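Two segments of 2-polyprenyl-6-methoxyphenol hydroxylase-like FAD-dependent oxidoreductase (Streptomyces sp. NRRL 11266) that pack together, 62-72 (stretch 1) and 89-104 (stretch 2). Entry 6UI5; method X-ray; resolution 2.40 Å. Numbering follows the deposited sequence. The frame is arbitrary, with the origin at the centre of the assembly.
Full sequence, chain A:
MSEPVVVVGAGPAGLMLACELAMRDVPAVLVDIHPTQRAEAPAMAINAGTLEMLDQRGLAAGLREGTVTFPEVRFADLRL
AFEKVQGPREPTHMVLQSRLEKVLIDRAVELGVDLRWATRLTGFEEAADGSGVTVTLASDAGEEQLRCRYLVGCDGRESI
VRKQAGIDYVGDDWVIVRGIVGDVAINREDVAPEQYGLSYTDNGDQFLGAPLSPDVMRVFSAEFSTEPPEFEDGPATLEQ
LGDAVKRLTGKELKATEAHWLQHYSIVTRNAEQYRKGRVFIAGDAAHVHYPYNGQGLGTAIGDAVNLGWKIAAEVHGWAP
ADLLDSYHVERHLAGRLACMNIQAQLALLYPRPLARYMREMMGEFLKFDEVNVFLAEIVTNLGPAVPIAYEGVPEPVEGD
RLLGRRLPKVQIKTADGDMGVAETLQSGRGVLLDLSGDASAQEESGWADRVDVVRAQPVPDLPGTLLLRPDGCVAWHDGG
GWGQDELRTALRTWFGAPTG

Stretch 1 62-72: GLREGTVTFPE
Stretch 2 (89-104) REPTHMVLQSRLEKVL

Residues 68-71 run antiparallel to residues 91-94, and the two stretches bury 838 Å² between them. Thr-69 (phi/psi -117/148) lies opposite His-93 (-104/145) as a non-hydrogen-bonded pair, Thr-69 CA to His-93 CA 4.7 Å. Val-68 CA is 5.5 Å from Met-94 CA, and Pro-71 CA is 5.0 Å from Pro-91 CA. Backbone pairing is sparse. Met-94 N donates to Val-68 O at 3.0 Å, and Phe-70 N makes a weak bond of 3.5 Å to Thr-92 O. That same Thr-92 O also receives a CA-H...O contact from Thr-69 CA at 3.4 Å.

A type II turn from Arg-64 to Thr-67 precedes the pairing, with Gly-66 at phi 83°, an angle that favours glycine. Arg-64 O accepts twice, from Thr-67 N at 3.2 Å and from Thr-67 OG1 at 2.7 Å; Thr-67 has chi1 p.

Arg-64 (m, t, m) reaches Glu-90 (m, t) in a salt bridge, Arg-64 NH1 to Glu-90 OE2, very short at 2.4 Å. Arg-64 NH1 and NH2 also bond elsewhere in the structure. His-93 is buried (chi1 m, chi2 64°), and His-93 ND1 donates to Pro-91 O at 2.9 Å. Arg-64 CD covers one face, 4.0 Å from the His-93 ring centroid. Thr-69 CG2 covers the opposite face, 3.5 Å from the His-93 ring centroid, with Thr-69 chi1 p.

Buried Leu-63 (m, t) packs on Val-95, before the helix of 97-104, and on Leu-100 and Val-103 within it. Leu-63 CD2 meets Val-95 CG1 at 3.7 Å and Val-103 CG1 at 4.1 Å; Leu-63 CD1 meets Leu-100 CD1 at 4.0 Å. Arg-99 NH1 comes within 3.7 Å of Leu-63 O without a hydrogen bond. Leu-96 O accepts from Leu-100 N at 3.1 Å.

Met-94 (m, m, chi3 98°) packs Met-94 CG against Val-68 CG2 at 3.4 Å. Met-94 CE lies at the edge of the Phe-70 ring (chi1 p), 3.3 Å from Phe-70 CE1.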

# COMPACT_ATOMS: atom_id res chain seq x y z
N GLY A 62 14.19 34.57 4.83
CA GLY A 62 14.62 35.42 3.74
C GLY A 62 14.12 34.81 2.45
O GLY A 62 13.48 35.47 1.64
N LEU A 63 14.39 33.52 2.29
CA LEU A 63 13.68 32.74 1.29
C LEU A 63 12.20 32.62 1.62
O LEU A 63 11.38 32.45 0.71
CB LEU A 63 14.31 31.36 1.17
CG LEU A 63 15.69 31.18 0.53
CD1 LEU A 63 16.02 29.71 0.65
CD2 LEU A 63 15.70 31.59 -0.94
N ARG A 64 11.83 32.68 2.91
CA ARG A 64 10.44 32.44 3.29
C ARG A 64 9.56 33.68 3.06
O ARG A 64 8.43 33.55 2.57
CB ARG A 64 10.37 31.96 4.75
CG ARG A 64 10.49 30.44 4.93
CD ARG A 64 10.00 29.91 6.33
NE ARG A 64 10.93 30.27 7.40
CZ ARG A 64 11.74 29.42 8.02
NH1 ARG A 64 11.70 28.13 7.73
NH2 ARG A 64 12.57 29.88 8.94
N GLU A 65 10.05 34.87 3.40
CA GLU A 65 9.20 36.06 3.37
C GLU A 65 8.68 36.31 1.97
O GLU A 65 9.41 36.19 0.98
CB GLU A 65 9.96 37.30 3.86
CG GLU A 65 9.27 38.65 3.54
CD GLU A 65 8.15 39.01 4.51
OE1 GLU A 65 7.83 38.19 5.40
OE2 GLU A 65 7.59 40.12 4.38
N GLY A 66 7.39 36.64 1.89
CA GLY A 66 6.74 37.00 0.64
C GLY A 66 6.26 35.84 -0.20
O GLY A 66 5.49 36.06 -1.15
N THR A 67 6.70 34.62 0.09
CA THR A 67 6.36 33.46 -0.72
C THR A 67 5.14 32.75 -0.14
O THR A 67 4.92 32.75 1.07
CB THR A 67 7.53 32.48 -0.81
OG1 THR A 67 7.80 31.96 0.50
CG2 THR A 67 8.77 33.16 -1.38
N VAL A 68 4.35 32.16 -1.02
CA VAL A 68 3.08 31.55 -0.62
C VAL A 68 3.32 30.20 0.04
O VAL A 68 4.32 29.52 -0.22
CB VAL A 68 2.13 31.44 -1.83
CG1 VAL A 68 1.50 32.79 -2.14
CG2 VAL A 68 2.86 30.94 -3.05
N THR A 69 2.41 29.79 0.91
CA THR A 69 2.40 28.43 1.43
C THR A 69 1.11 27.75 0.98
O THR A 69 0.07 28.40 0.83
CB THR A 69 2.47 28.37 2.96
OG1 THR A 69 1.21 28.75 3.52
CG2 THR A 69 3.56 29.29 3.49
N PHE A 70 1.19 26.45 0.77
CA PHE A 70 -0.07 25.74 0.74
C PHE A 70 0.06 24.52 1.63
O PHE A 70 1.12 23.88 1.64
CB PHE A 70 -0.50 25.34 -0.67
CG PHE A 70 0.25 24.19 -1.23
CD1 PHE A 70 1.57 24.33 -1.61
CD2 PHE A 70 -0.39 22.97 -1.43
CE1 PHE A 70 2.25 23.27 -2.16
CE2 PHE A 70 0.28 21.90 -1.97
CZ PHE A 70 1.60 22.04 -2.34
N PRO A 71 -0.97 24.22 2.42
CA PRO A 71 -0.77 23.39 3.61
C PRO A 71 -1.32 21.99 3.44
O PRO A 71 -1.71 21.33 4.41
CB PRO A 71 -1.53 24.16 4.69
CG PRO A 71 -2.63 24.92 3.90
CD PRO A 71 -2.32 24.79 2.41
N GLU A 72 -1.34 21.52 2.20
CA GLU A 72 -1.75 20.17 1.91
C GLU A 72 -0.58 19.38 1.34
O GLU A 72 0.11 19.84 0.42
CB GLU A 72 -2.95 20.19 0.97
CG GLU A 72 -4.23 20.33 1.78
CD GLU A 72 -4.64 19.03 2.49
OE1 GLU A 72 -4.02 18.61 3.50
OE2 GLU A 72 -5.58 18.38 2.02
N ARG A 89 5.50 21.74 12.71
CA ARG A 89 6.33 21.90 11.52
C ARG A 89 5.76 22.92 10.54
O ARG A 89 4.86 23.68 10.88
CB ARG A 89 6.56 20.57 10.81
CG ARG A 89 6.59 19.34 11.73
CD ARG A 89 7.90 18.61 11.62
NE ARG A 89 8.03 17.55 12.61
CZ ARG A 89 9.15 17.22 13.24
NH1 ARG A 89 10.31 17.86 12.99
NH2 ARG A 89 9.12 16.24 14.16
N GLU A 90 6.27 22.89 9.32
CA GLU A 90 6.03 23.97 8.37
C GLU A 90 5.21 23.50 7.18
O GLU A 90 5.33 22.35 6.75
CB GLU A 90 7.35 24.53 7.84
CG GLU A 90 8.10 25.39 8.78
CD GLU A 90 9.45 25.79 8.21
OE1 GLU A 90 10.37 24.95 8.25
OE2 GLU A 90 9.57 26.93 7.71
N PRO A 91 4.39 24.37 6.62
CA PRO A 91 3.88 24.14 5.26
C PRO A 91 5.02 24.19 4.25
O PRO A 91 6.04 24.85 4.47
CB PRO A 91 2.91 25.30 5.05
CG PRO A 91 3.48 26.42 5.93
CD PRO A 91 3.99 25.69 7.15
N THR A 92 4.83 23.50 3.13
CA THR A 92 5.69 23.73 1.97
C THR A 92 5.62 25.18 1.55
O THR A 92 4.53 25.75 1.42
CB THR A 92 5.29 22.83 0.81
OG1 THR A 92 5.75 21.50 1.04
CG2 THR A 92 5.92 23.30 -0.47
N HIS A 93 6.79 25.80 1.35
CA HIS A 93 6.86 27.17 0.86
C HIS A 93 7.25 27.20 -0.62
O HIS A 93 8.04 26.38 -1.09
CB HIS A 93 7.86 27.98 1.69
CG HIS A 93 7.34 28.41 3.03
ND1 HIS A 93 7.01 27.51 4.02
CD2 HIS A 93 7.14 29.64 3.55
CE1 HIS A 93 6.61 28.17 5.09
NE2 HIS A 93 6.68 29.47 4.83
N MET A 94 6.70 28.17 -1.35
CA MET A 94 6.89 28.24 -2.80
C MET A 94 8.12 29.09 -3.08
O MET A 94 8.04 30.29 -3.35
CB MET A 94 5.64 28.78 -3.47
CG MET A 94 4.39 27.93 -3.18
SD MET A 94 4.13 26.47 -4.20
CE MET A 94 4.79 25.17 -3.18
N VAL A 95 9.28 28.46 -2.98
CA VAL A 95 10.57 29.10 -3.19
C VAL A 95 11.10 28.60 -4.52
O VAL A 95 10.98 27.42 -4.85
CB VAL A 95 11.57 28.80 -2.06
CG1 VAL A 95 12.82 29.63 -2.28
CG2 VAL A 95 10.95 29.09 -0.69
N LEU A 96 11.67 29.51 -5.29
CA LEU A 96 12.11 29.17 -6.63
C LEU A 96 13.54 28.66 -6.55
O LEU A 96 14.40 29.27 -5.91
CB LEU A 96 12.00 30.39 -7.54
CG LEU A 96 10.58 31.00 -7.49
CD1 LEU A 96 10.35 32.00 -6.32
CD2 LEU A 96 10.15 31.61 -8.83
N GLN A 97 13.77 27.50 -7.17
CA GLN A 97 15.09 26.87 -7.19
C GLN A 97 16.22 27.87 -7.45
O GLN A 97 17.23 27.84 -6.74
CB GLN A 97 15.12 25.75 -8.22
CG GLN A 97 16.35 24.87 -8.12
CD GLN A 97 16.32 23.70 -9.06
OE1 GLN A 97 15.24 23.30 -9.54
NE2 GLN A 97 17.50 23.14 -9.37
N SER A 98 16.07 28.76 -8.42
CA SER A 98 17.19 29.66 -8.69
C SER A 98 17.42 30.61 -7.52
O SER A 98 18.56 31.03 -7.28
CB SER A 98 16.96 30.44 -9.99
OG SER A 98 15.89 31.35 -9.86
N ARG A 99 16.35 30.99 -6.81
CA ARG A 99 16.52 31.83 -5.62
C ARG A 99 17.28 31.08 -4.53
O ARG A 99 18.15 31.66 -3.85
CB ARG A 99 15.17 32.32 -5.10
CG ARG A 99 14.56 33.46 -5.92
CD ARG A 99 13.17 33.89 -5.42
NE ARG A 99 13.23 34.94 -4.41
CZ ARG A 99 12.83 34.81 -3.14
NH1 ARG A 99 12.33 33.66 -2.70
NH2 ARG A 99 12.93 35.84 -2.31
N LEU A 100 16.99 29.78 -4.36
CA LEU A 100 17.74 28.96 -3.42
C LEU A 100 19.20 28.84 -3.82
O LEU A 100 20.10 28.98 -2.97
CB LEU A 100 17.12 27.59 -3.32
CG LEU A 100 18.04 26.57 -2.67
CD1 LEU A 100 18.08 26.83 -1.18
CD2 LEU A 100 17.53 25.19 -2.97
N GLU A 101 19.46 28.54 -5.10
CA GLU A 101 20.83 28.35 -5.54
C GLU A 101 21.62 29.63 -5.39
O GLU A 101 22.81 29.60 -5.05
CB GLU A 101 20.87 27.85 -6.99
CG GLU A 101 19.99 26.62 -7.22
CD GLU A 101 20.33 25.82 -8.49
OE1 GLU A 101 19.90 24.65 -8.55
OE2 GLU A 101 21.00 26.35 -9.43
N LYS A 102 20.96 30.77 -5.60
CA LYS A 102 21.65 32.05 -5.44
C LYS A 102 22.12 32.23 -4.00
O LYS A 102 23.28 32.58 -3.76
CB LYS A 102 20.73 33.18 -5.89
CG LYS A 102 21.26 34.57 -5.65
CD LYS A 102 22.28 34.94 -6.68
CE LYS A 102 22.82 36.33 -6.40
NZ LYS A 102 23.58 36.40 -5.13
N VAL A 103 21.26 31.93 -3.01
CA VAL A 103 21.75 32.16 -1.65
C VAL A 103 22.85 31.16 -1.30
O VAL A 103 23.76 31.49 -0.51
CB VAL A 103 20.63 32.15 -0.58
CG1 VAL A 103 19.51 33.12 -0.95
CG2 VAL A 103 20.09 30.78 -0.36
N LEU A 104 22.84 29.96 -1.89
CA LEU A 104 23.93 29.04 -1.56
C LEU A 104 25.23 29.38 -2.30
O LEU A 104 26.32 29.19 -1.75
CB LEU A 104 23.51 27.60 -1.80
CG LEU A 104 22.20 27.17 -1.15
CD1 LEU A 104 21.57 26.01 -1.93
CD2 LEU A 104 22.37 26.79 0.37